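Local coordinates for protein NAD-dependent epimerase/dehydratase (Methylobacillus flagellatus KT, PDB 3GPI) that is of unknown function but belongs to the NAD-dependent epimerase/dehydratase family and so probably binds a dinucleotide cofactor in a Rossmann-type domain, at residues K5-G10 against E65-C70; A177-T182 against A239-Q244; N183-D188 against Y210-N215. One frame throughout, in Å; residues are numbered along the deposited sequence.

Contact 1 of 3, residues K5-G10 against E65-C70; sequences KILIAG and EILVYC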
loop_
_atom_site.group_PDB
_atom_site.type_symbol
_atom_site.label_atom_id
_atom_site.label_comp_id
_atom_site.label_asym_id
_atom_site.label_seq_id
_atom_site.Cartn_x
_atom_site.Cartn_y
_atom_site.Cartn_z
ATOM N N LYS A 5 14.675 15.097 -3.674
ATOM C CA LYS A 5 13.893 15.565 -2.516
ATOM C C LYS A 5 12.494 14.977 -2.665
ATOM O O LYS A 5 11.927 14.986 -3.778
ATOM C CB LYS A 5 13.809 17.082 -2.505
ATOM C CG LYS A 5 15.179 17.732 -2.317
ATOM C CD LYS A 5 14.966 19.229 -2.166
ATOM C CE LYS A 5 16.269 19.974 -2.101
ATOM N NZ LYS A 5 16.795 20.231 -3.461
ATOM N N ILE A 6 11.944 14.454 -1.565
ATOM C CA ILE A 6 10.713 13.669 -1.603
ATOM C C ILE A 6 9.687 14.294 -0.697
ATOM O O ILE A 6 9.995 14.619 0.444
ATOM C CB ILE A 6 10.948 12.242 -1.054
ATOM C CG1 ILE A 6 12.240 11.600 -1.568
ATOM C CG2 ILE A 6 9.745 11.355 -1.333
ATOM C CD1 ILE A 6 12.240 11.277 -3.023
ATOM N N LEU A 7 8.473 14.471 -1.217
ATOM C CA LEU A 7 7.313 14.817 -0.381
ATOM C C LEU A 7 6.414 13.603 -0.308
ATOM O O LEU A 7 6.051 13.055 -1.344
ATOM C CB LEU A 7 6.561 15.986 -0.991
ATOM C CG LEU A 7 5.230 16.340 -0.329
ATOM C CD1 LEU A 7 5.359 16.659 1.140
ATOM C CD2 LEU A 7 4.631 17.509 -1.105
ATOM N N ILE A 8 6.122 13.160 0.919
ATOM C CA ILE A 8 5.190 12.042 1.126
ATOM C C ILE A 8 3.890 12.628 1.679
ATOM O O ILE A 8 3.895 13.167 2.798
ATOM C CB ILE A 8 5.770 11.033 2.123
ATOM C CG1 ILE A 8 7.090 10.430 1.577
ATOM C CG2 ILE A 8 4.729 9.923 2.413
ATOM C CD1 ILE A 8 7.871 9.593 2.578
ATOM N N ALA A 9 2.819 12.574 0.904
ATOM C CA ALA A 9 1.530 13.067 1.374
ATOM C C ALA A 9 0.790 11.902 1.982
ATOM O O ALA A 9 0.434 10.960 1.283
ATOM C CB ALA A 9 0.738 13.653 0.264
ATOM N N GLY A 10 0.563 11.986 3.291
ATOM C CA GLY A 10 -0.058 10.918 4.043
ATOM C C GLY A 10 0.989 10.236 4.886
ATOM O O GLY A 10 1.880 9.552 4.357
ATOM N N GLU A 65 11.301 16.774 -5.943
ATOM C CA GLU A 65 11.378 16.153 -7.257
ATOM C C GLU A 65 10.429 14.966 -7.342
ATOM O O GLU A 65 10.045 14.578 -8.442
ATOM C CB GLU A 65 12.797 15.670 -7.510
ATOM C CG GLU A 65 13.698 16.804 -8.033
ATOM C CD GLU A 65 14.608 17.450 -7.002
ATOM O OE1 GLU A 65 14.985 16.821 -5.976
ATOM O OE2 GLU A 65 15.012 18.610 -7.270
ATOM N N ILE A 66 10.076 14.375 -6.192
ATOM C CA ILE A 66 9.222 13.203 -6.180
ATOM C C ILE A 66 8.076 13.417 -5.195
ATOM O O ILE A 66 8.301 13.864 -4.056
ATOM C CB ILE A 66 10.007 11.931 -5.762
ATOM C CG1 ILE A 66 11.211 11.676 -6.655
ATOM C CG2 ILE A 66 9.101 10.691 -5.673
ATOM C CD1 ILE A 66 10.905 11.201 -8.048
ATOM N N LEU A 67 6.839 13.151 -5.648
ATOM C CA LEU A 67 5.695 13.066 -4.746
ATOM C C LEU A 67 5.300 11.620 -4.554
ATOM O O LEU A 67 5.122 10.924 -5.549
ATOM C CB LEU A 67 4.519 13.831 -5.335
ATOM C CG LEU A 67 3.178 13.683 -4.598
ATOM C CD1 LEU A 67 3.221 14.242 -3.181
ATOM C CD2 LEU A 67 2.080 14.375 -5.426
ATOM N N VAL A 68 5.186 11.168 -3.296
ATOM C CA VAL A 68 4.553 9.879 -3.021
ATOM C C VAL A 68 3.225 10.199 -2.352
ATOM O O VAL A 68 3.217 10.804 -1.279
ATOM C CB VAL A 68 5.415 8.990 -2.079
ATOM C CG1 VAL A 68 4.728 7.655 -1.883
ATOM C CG2 VAL A 68 6.791 8.795 -2.672
ATOM N N TYR A 69 2.125 9.827 -2.995
ATOM C CA TYR A 69 0.822 10.185 -2.486
ATOM C C TYR A 69 0.158 8.942 -1.918
ATOM O O TYR A 69 -0.158 8.025 -2.666
ATOM C CB TYR A 69 -0.010 10.797 -3.617
ATOM C CG TYR A 69 -1.268 11.479 -3.150
ATOM C CD1 TYR A 69 -1.251 12.810 -2.770
ATOM C CD2 TYR A 69 -2.467 10.774 -3.071
ATOM C CE1 TYR A 69 -2.389 13.432 -2.321
ATOM C CE2 TYR A 69 -3.624 11.395 -2.647
ATOM C CZ TYR A 69 -3.571 12.716 -2.263
ATOM O OH TYR A 69 -4.714 13.324 -1.816
ATOM N N CYS A 70 -0.026 8.962 -0.605
ATOM C CA CYS A 70 -0.580 7.835 0.153
ATOM C C CYS A 70 -1.994 8.122 0.677
ATOM O O CYS A 70 -2.641 7.192 1.166
ATOM C CB CYS A 70 0.297 7.575 1.360
ATOM S SG CYS A 70 2.031 7.351 1.017
HETATM O O HOH W 1 14.609 20.261 -5.087
#

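Contact 2 of 3, residues A177-T182 against A239-Q244; sequences ARNAWT and ATPPVQ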
loop_
_atom_site.group_PDB
_atom_site.type_symbol
_atom_site.label_atom_id
_atom_site.label_comp_id
_atom_site.label_asym_id
_atom_site.label_seq_id
_atom_site.Cartn_x
_atom_site.Cartn_y
_atom_site.Cartn_z
ATOM N N ALA A 177 -17.885 -17.087 6.803
ATOM C CA ALA A 177 -18.474 -18.269 6.196
ATOM C C ALA A 177 -17.827 -18.575 4.842
ATOM O O ALA A 177 -17.613 -19.725 4.502
ATOM C CB ALA A 177 -20.003 -18.073 6.031
ATOM N N ARG A 178 -17.552 -17.536 4.081
ATOM C CA ARG A 178 -17.029 -17.684 2.725
ATOM C C ARG A 178 -15.511 -17.774 2.772
ATOM O O ARG A 178 -14.876 -16.952 3.434
ATOM C CB ARG A 178 -17.422 -16.485 1.889
ATOM C CG ARG A 178 -17.247 -16.736 0.440
ATOM C CD ARG A 178 -16.659 -15.539 -0.178
ATOM N NE ARG A 178 -17.324 -15.223 -1.413
ATOM C CZ ARG A 178 -17.187 -14.078 -2.071
ATOM N NH1 ARG A 178 -16.373 -13.117 -1.628
ATOM N NH2 ARG A 178 -17.858 -13.913 -3.191
ATOM N N ASN A 179 -14.954 -18.727 2.040
ATOM C CA ASN A 179 -13.505 -18.960 2.016
ATOM C C ASN A 179 -12.864 -18.368 0.762
ATOM O O ASN A 179 -12.498 -19.087 -0.155
ATOM C CB ASN A 179 -13.263 -20.476 2.138
ATOM C CG ASN A 179 -11.821 -20.817 2.308
ATOM O OD1 ASN A 179 -11.019 -19.942 2.684
ATOM N ND2 ASN A 179 -11.457 -22.059 2.066
ATOM N N ALA A 180 -12.736 -17.041 0.761
ATOM C CA ALA A 180 -12.276 -16.290 -0.412
ATOM C C ALA A 180 -10.759 -16.190 -0.465
ATOM O O ALA A 180 -10.088 -16.248 0.554
ATOM C CB ALA A 180 -12.889 -14.919 -0.360
ATOM N N TRP A 181 -10.222 -16.015 -1.665
ATOM C CA TRP A 181 -8.809 -15.692 -1.827
ATOM C C TRP A 181 -8.423 -14.395 -1.136
ATOM O O TRP A 181 -9.188 -13.426 -1.098
ATOM C CB TRP A 181 -8.484 -15.564 -3.315
ATOM C CG TRP A 181 -8.526 -16.881 -3.990
ATOM C CD1 TRP A 181 -9.574 -17.399 -4.726
ATOM C CD2 TRP A 181 -7.524 -17.890 -3.953
ATOM N NE1 TRP A 181 -9.251 -18.649 -5.176
ATOM C CE2 TRP A 181 -7.997 -18.986 -4.724
ATOM C CE3 TRP A 181 -6.232 -17.960 -3.387
ATOM C CZ2 TRP A 181 -7.246 -20.157 -4.907
ATOM C CZ3 TRP A 181 -5.477 -19.127 -3.584
ATOM C CH2 TRP A 181 -5.987 -20.201 -4.341
ATOM N N THR A 182 -7.224 -14.396 -0.548
ATOM C CA THR A 182 -6.686 -13.196 0.088
ATOM C C THR A 182 -5.286 -12.925 -0.450
ATOM O O THR A 182 -4.480 -13.872 -0.644
ATOM C CB THR A 182 -6.665 -13.325 1.647
ATOM O OG1 THR A 182 -5.824 -14.426 2.054
ATOM C CG2 THR A 182 -8.076 -13.519 2.205
ATOM N N ALA A 239 -12.244 -30.548 6.499
ATOM C CA ALA A 239 -12.158 -29.698 5.306
ATOM C C ALA A 239 -12.482 -28.248 5.644
ATOM O O ALA A 239 -13.325 -27.968 6.468
ATOM C CB ALA A 239 -13.125 -30.195 4.260
ATOM N N THR A 240 -11.780 -27.317 4.994
ATOM C CA THR A 240 -12.221 -25.925 4.977
ATOM C C THR A 240 -13.429 -25.777 4.063
ATOM O O THR A 240 -13.742 -26.682 3.273
ATOM C CB THR A 240 -11.112 -25.009 4.451
ATOM O OG1 THR A 240 -10.694 -25.494 3.176
ATOM C CG2 THR A 240 -9.905 -25.021 5.359
ATOM N N PRO A 241 -14.141 -24.648 4.148
ATOM C CA PRO A 241 -15.222 -24.428 3.194
ATOM C C PRO A 241 -14.639 -24.395 1.772
ATOM O O PRO A 241 -13.454 -24.142 1.601
ATOM C CB PRO A 241 -15.781 -23.072 3.607
ATOM C CG PRO A 241 -15.301 -22.864 5.022
ATOM C CD PRO A 241 -13.972 -23.511 5.072
ATOM N N PRO A 242 -15.428 -24.721 0.747
ATOM C CA PRO A 242 -14.954 -24.604 -0.619
ATOM C C PRO A 242 -14.314 -23.223 -0.900
ATOM O O PRO A 242 -14.803 -22.165 -0.431
ATOM C CB PRO A 242 -16.264 -24.803 -1.466
ATOM C CG PRO A 242 -17.362 -24.623 -0.525
ATOM C CD PRO A 242 -16.858 -25.102 0.801
ATOM N N VAL A 243 -13.210 -23.258 -1.638
ATOM C CA VAL A 243 -12.465 -22.044 -1.959
ATOM C C VAL A 243 -13.222 -21.307 -3.048
ATOM O O VAL A 243 -13.400 -21.840 -4.163
ATOM C CB VAL A 243 -11.054 -22.388 -2.426
ATOM C CG1 VAL A 243 -10.303 -21.117 -2.877
ATOM C CG2 VAL A 243 -10.291 -23.112 -1.316
ATOM N N GLN A 244 -13.665 -20.096 -2.738
ATOM C CA GLN A 244 -14.450 -19.311 -3.672
ATOM C C GLN A 244 -14.533 -17.859 -3.222
ATOM O O GLN A 244 -14.816 -17.563 -2.067
ATOM C CB GLN A 244 -15.857 -19.936 -3.816
ATOM C CG GLN A 244 -16.649 -19.336 -4.954
ATOM C CD GLN A 244 -17.499 -18.187 -4.503
ATOM O OE1 GLN A 244 -18.187 -18.277 -3.477
ATOM N NE2 GLN A 244 -17.479 -17.093 -5.269
HETATM O O HOH W 2 -9.058 -23.757 1.921
HETATM O O HOH W 3 -16.825 -20.647 0.748
#

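Contact 3 of 3, residues N183-D188 against Y210-N215; sequences NRIHRD and YIVTDN. With EDO (1,2-ethanediol), chain C; EDO (1,2-ethanediol), chain B.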
loop_
_atom_site.group_PDB
_atom_site.type_symbol
_atom_site.label_atom_id
_atom_site.label_comp_id
_atom_site.label_asym_id
_atom_site.label_seq_id
_atom_site.Cartn_x
_atom_site.Cartn_y
_atom_site.Cartn_z
ATOM N N ASN A 183 -5.012 -11.636 -0.643
ATOM C CA ASN A 183 -3.757 -11.139 -1.221
ATOM C C ASN A 183 -3.215 -10.134 -0.248
ATOM O O ASN A 183 -3.957 -9.336 0.330
ATOM C CB ASN A 183 -4.013 -10.465 -2.550
ATOM C CG ASN A 183 -4.610 -11.405 -3.579
ATOM O OD1 ASN A 183 -3.905 -12.155 -4.242
ATOM N ND2 ASN A 183 -5.931 -11.378 -3.693
ATOM N N ARG A 184 -1.906 -10.163 -0.070
ATOM C CA ARG A 184 -1.285 -9.278 0.957
ATOM C C ARG A 184 0.084 -8.739 0.569
ATOM O O ARG A 184 0.764 -9.292 -0.294
ATOM C CB ARG A 184 -1.108 -10.022 2.302
ATOM C CG ARG A 184 -0.052 -11.140 2.228
ATOM C CD ARG A 184 -0.056 -12.183 3.377
ATOM N NE ARG A 184 -1.450 -12.538 3.581
ATOM C CZ ARG A 184 -2.185 -13.178 2.694
ATOM N NH1 ARG A 184 -1.639 -13.798 1.656
ATOM N NH2 ARG A 184 -3.476 -13.236 2.888
ATOM N N ILE A 185 0.468 -7.649 1.224
ATOM C CA ILE A 185 1.806 -7.106 1.111
ATOM C C ILE A 185 2.184 -6.636 2.501
ATOM O O ILE A 185 1.431 -5.955 3.169
ATOM C CB ILE A 185 1.852 -5.962 0.032
ATOM C CG1 ILE A 185 3.293 -5.463 -0.205
ATOM C CG2 ILE A 185 0.921 -4.814 0.390
ATOM C CD1 ILE A 185 4.197 -6.461 -1.014
ATOM N N HIS A 186 3.395 -6.977 2.933
ATOM C CA HIS A 186 3.853 -6.492 4.217
ATOM C C HIS A 186 4.195 -5.006 4.091
ATOM O O HIS A 186 4.780 -4.576 3.084
ATOM C CB HIS A 186 5.119 -7.258 4.600
ATOM C CG HIS A 186 5.548 -7.060 6.028
ATOM N ND1 HIS A 186 6.099 -5.873 6.494
ATOM C CD2 HIS A 186 5.521 -7.911 7.083
ATOM C CE1 HIS A 186 6.388 -6.013 7.780
ATOM N NE2 HIS A 186 6.060 -7.241 8.159
ATOM N N ARG A 187 3.826 -4.220 5.093
ATOM C CA ARG A 187 4.164 -2.791 5.131
ATOM C C ARG A 187 5.605 -2.515 4.710
ATOM O O ARG A 187 5.872 -1.579 3.949
ATOM C CB ARG A 187 3.938 -2.241 6.536
ATOM C CG ARG A 187 4.283 -0.756 6.721
ATOM C CD ARG A 187 4.587 -0.479 8.214
ATOM N NE ARG A 187 5.860 -1.044 8.644
ATOM C CZ ARG A 187 6.338 -0.983 9.877
ATOM N NH1 ARG A 187 5.634 -0.395 10.833
ATOM N NH2 ARG A 187 7.492 -1.564 10.160
ATOM N N ASP A 188 6.559 -3.299 5.201
ATOM C CA ASP A 188 7.953 -2.988 4.912
ATOM C C ASP A 188 8.318 -3.287 3.469
ATOM O O ASP A 188 9.184 -2.628 2.902
ATOM C CB ASP A 188 8.886 -3.775 5.802
ATOM C CG ASP A 188 8.821 -3.364 7.265
ATOM O OD1 ASP A 188 8.140 -2.404 7.650
ATOM O OD2 ASP A 188 9.555 -4.009 8.053
ATOM N N TYR A 210 1.982 -0.956 -11.232
ATOM C CA TYR A 210 2.339 -2.263 -10.644
ATOM C C TYR A 210 1.286 -2.652 -9.664
ATOM O O TYR A 210 0.771 -1.804 -8.916
ATOM C CB TYR A 210 3.620 -2.195 -9.795
ATOM C CG TYR A 210 4.905 -1.851 -10.528
ATOM C CD1 TYR A 210 5.717 -2.849 -11.066
ATOM C CD2 TYR A 210 5.287 -0.530 -10.684
ATOM C CE1 TYR A 210 6.908 -2.514 -11.733
ATOM C CE2 TYR A 210 6.481 -0.187 -11.349
ATOM C CZ TYR A 210 7.266 -1.187 -11.860
ATOM O OH TYR A 210 8.411 -0.768 -12.520
ATOM N N ILE A 211 1.023 -3.945 -9.630
ATOM C CA ILE A 211 0.339 -4.564 -8.503
ATOM C C ILE A 211 1.426 -4.859 -7.456
ATOM O O ILE A 211 2.459 -5.477 -7.751
ATOM C CB ILE A 211 -0.357 -5.863 -8.930
ATOM C CG1 ILE A 211 -1.528 -5.500 -9.850
ATOM C CG2 ILE A 211 -0.944 -6.580 -7.665
ATOM C CD1 ILE A 211 -2.290 -6.701 -10.440
ATOM N N VAL A 212 1.217 -4.385 -6.230
ATOM C CA VAL A 212 2.179 -4.585 -5.141
ATOM C C VAL A 212 1.574 -5.599 -4.199
ATOM O O VAL A 212 0.678 -5.271 -3.412
ATOM C CB VAL A 212 2.478 -3.240 -4.450
ATOM C CG1 VAL A 212 3.606 -3.421 -3.443
ATOM C CG2 VAL A 212 2.977 -2.225 -5.465
ATOM N N THR A 213 2.062 -6.825 -4.319
ATOM C CA THR A 213 1.513 -7.973 -3.573
ATOM C C THR A 213 2.597 -9.035 -3.464
ATOM O O THR A 213 3.566 -9.001 -4.224
ATOM C CB THR A 213 0.203 -8.477 -4.231
ATOM O OG1 THR A 213 -0.522 -9.315 -3.327
ATOM C CG2 THR A 213 0.483 -9.222 -5.538
ATOM N N ASP A 214 2.460 -9.943 -2.502
ATOM C CA ASP A 214 3.501 -10.955 -2.332
ATOM C C ASP A 214 3.272 -12.166 -3.229
ATOM O O ASP A 214 2.404 -12.119 -4.085
ATOM C CB ASP A 214 3.707 -11.333 -0.861
ATOM C CG ASP A 214 2.634 -12.289 -0.313
ATOM O OD1 ASP A 214 1.847 -12.889 -1.075
ATOM O OD2 ASP A 214 2.663 -12.492 0.909
ATOM N N ASN A 215 4.063 -13.208 -3.050
ATOM C CA ASN A 215 4.053 -14.353 -3.964
ATOM C C ASN A 215 2.918 -15.345 -3.767
ATOM O O ASN A 215 2.726 -16.218 -4.650
ATOM C CB ASN A 215 5.351 -15.156 -3.791
ATOM C CG ASN A 215 6.585 -14.417 -4.232
ATOM O OD1 ASN A 215 6.576 -13.518 -5.045
ATOM N ND2 ASN A 215 7.692 -14.881 -3.700
HETATM C C1 EDO C . -7.475 -9.985 -0.818
HETATM O O1 EDO C . -7.128 -9.899 0.536
HETATM C C2 EDO C . -6.915 -8.833 -1.580
HETATM O O2 EDO C . -7.441 -8.700 -2.869
HETATM C C1 EDO B . -3.953 -10.233 5.305
HETATM O O1 EDO B . -2.789 -10.944 5.563
HETATM C C2 EDO B . -4.512 -11.009 4.162
HETATM O O2 EDO B . -5.692 -11.577 4.659
HETATM O O HOH W 4 -1.115 -11.855 -4.204
HETATM O O HOH W 5 1.148 -14.727 1.375
HETATM O O HOH W 6 -0.764 -12.371 -1.527
#

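Contact 1 of 3, residues K5-G10 against E65-C70
Strands 6-9 and 66-69 run side by side as parallel neighbours in the central sheet of a Rossmann-type fold, their axes 4.8 Å apart and turned by 16°. The bonds between them follow the zigzag of a parallel ladder: Leu7 gives its N-H to Ile66 O and its carbonyl to Val68 N, and Ala9 then does likewise with Val68 O and Cys70 N. Branched side chains suit this extended backbone, and they pack tightly on the face turned to helix 13-24. There Ile6 bends its CD1 across to Ile66 CB at 3.6 Å, while Ile8 CG2 lies against Cys70 SG. On the face under helix 86-95, Leu7 and Leu67 lie side by side, and Ala9 is small enough for its CB to sit 3.7 Å from Tyr69 CD1. Beyond the strand, a CB at Gly10 would press on Cys70 CB and on the preceding carbonyl, so glycine fits; it may open a GxGxxG nucleotide-binding turn. The opposite end is looser and partly open to solvent. Lys5 O accepts from both Glu65 N and Ile66 N, and Glu65 OE1 takes Lys5 N-H almost straight (178°). The two charged tips do not touch: one water accepts from Lys5 NZ at 2.7 Å and donates to Glu65 OE2 at 2.8 Å.

Contact 2 of 3, residues A177-T182 against A239-Q244
Asn179 carries this contact, buried between the chain leading into strand 181-186 and the proline-rich loop 239-244. Its CG stands anti to the backbone N (chi1 -172°), which sends the amide into the bend of the loop. ND2 donates to Pro241 O at 2.9 Å, with the acceptor close to the amide plane but the donor lying above the plane of the carbonyl. The backbone adds a second bond, from Gln244 N to Asn179 O at 3.0 Å. Pro241 and Pro242 have no N-H to offer, so the loop presents carbonyls here, which an amide side chain is well suited to meet. Around these bonds lie two waters: one accepts from Asn179 ND2 and is also hydrogen-bonded to Thr240 OG1, the other accepts from Asn179 N and donates to Pro242 O at 2.8 Å. Val243 CG1 packs on the indole of Trp181, 3.5 Å from NE1, and Arg178 lays its CD 3.3 Å from Gln244 O. The second shell fixes these groups. Asn179 OD1 accepts from His221 N at the start of helix 220-230, which sets which end of the amide faces Pro241; Glu116 holds Arg178 NH2 in a salt bridge and Glu118 OE1 accepts from the indole NE1 of Trp181. An alanine at Asn179 would remove both amide bonds and the water bridge to Thr240, and would probably loosen the loop from the helix start. With few apolar touches and much of its periphery exposed, the contact rests mainly on hydrogen bonds to backbone carbonyls, direct or through water, rather than on apolar packing.

Contact 3 of 3, residues N183-D188 against Y210-N215
The two backbones cross at a steep angle, 103° between their local directions, with Ile185 CA and Thr213 CA 4.8 Å apart and a single direct bond between them, Asp214 N to Arg184 O at 2.9 Å, nearly along the C=O axis. Ile185, with CG1 anti to the backbone N, crosses Val212 obliquely, CG1 to CG1 at 3.8 Å; beta-branched residues fit both strands and fill the core beside Phe154 and Leu254. Arg184 and Asp214 instead run alongside each other. The aliphatic part of the arginine makes the touch, CG lying 3.3 Å from Asp214 OD2, whereas the charged ends stay apart, Arg184 NH1 and Asp214 OD1 being separated by 4.5 Å. Water fills in for a salt bridge: one molecule accepts from NH1 and donates to OD2, another links Arg184 N to OD1. Strands 181-186 and 209-212 both pair in parallel with strand 149-158 of the Rossmann-type sheet, and helix 187-201 leads from one toward the other. Outside partners hold the polar ends: Thr182 OG1 bonds Arg184 NH2, and Gln216 N donates to Asp214 OD1 in an Asx turn. Arg184 NE also donates to an ethanediol, probably from the crystallisation liquor. Thr213 OG1 donates to a water that in turn donates to Asn183 OD1, and it has Ser155 as a further partner; the Asn183 amide is also held by Lys247 O at ND2 and Leu249 N at OD1. Where the strand ends, His186 is the N-cap, its ring stacked with Tyr263 and edge-to-face with Tyr158; ND1 accepts from Asp188 N at 2.9 Å. Asp188, whose negative charge would probably sit well near the N-terminal end of the helix, receives Arg187 side-on, NE and NH2 both donating to OD1.

Contacts 1 and 3 are buried and contact 2 lies at the surface, yet all three reach the same mixed sheet. Contact 1 is a regular ladder within it, carried by backbone bonds and apolar faces; its centre and that of contact 2 are 38 Å apart, on opposite sides of the chain's centre. Contacts 2 and 3 share strand 181-186, and contact 3 is nested in the loop that contact 2 closes. Contact 3 keeps an apolar core pair but adds charged groups joined through water. Contact 2, at the outer end of that strand, depends on an amide and carbonyls, with little apolar packing.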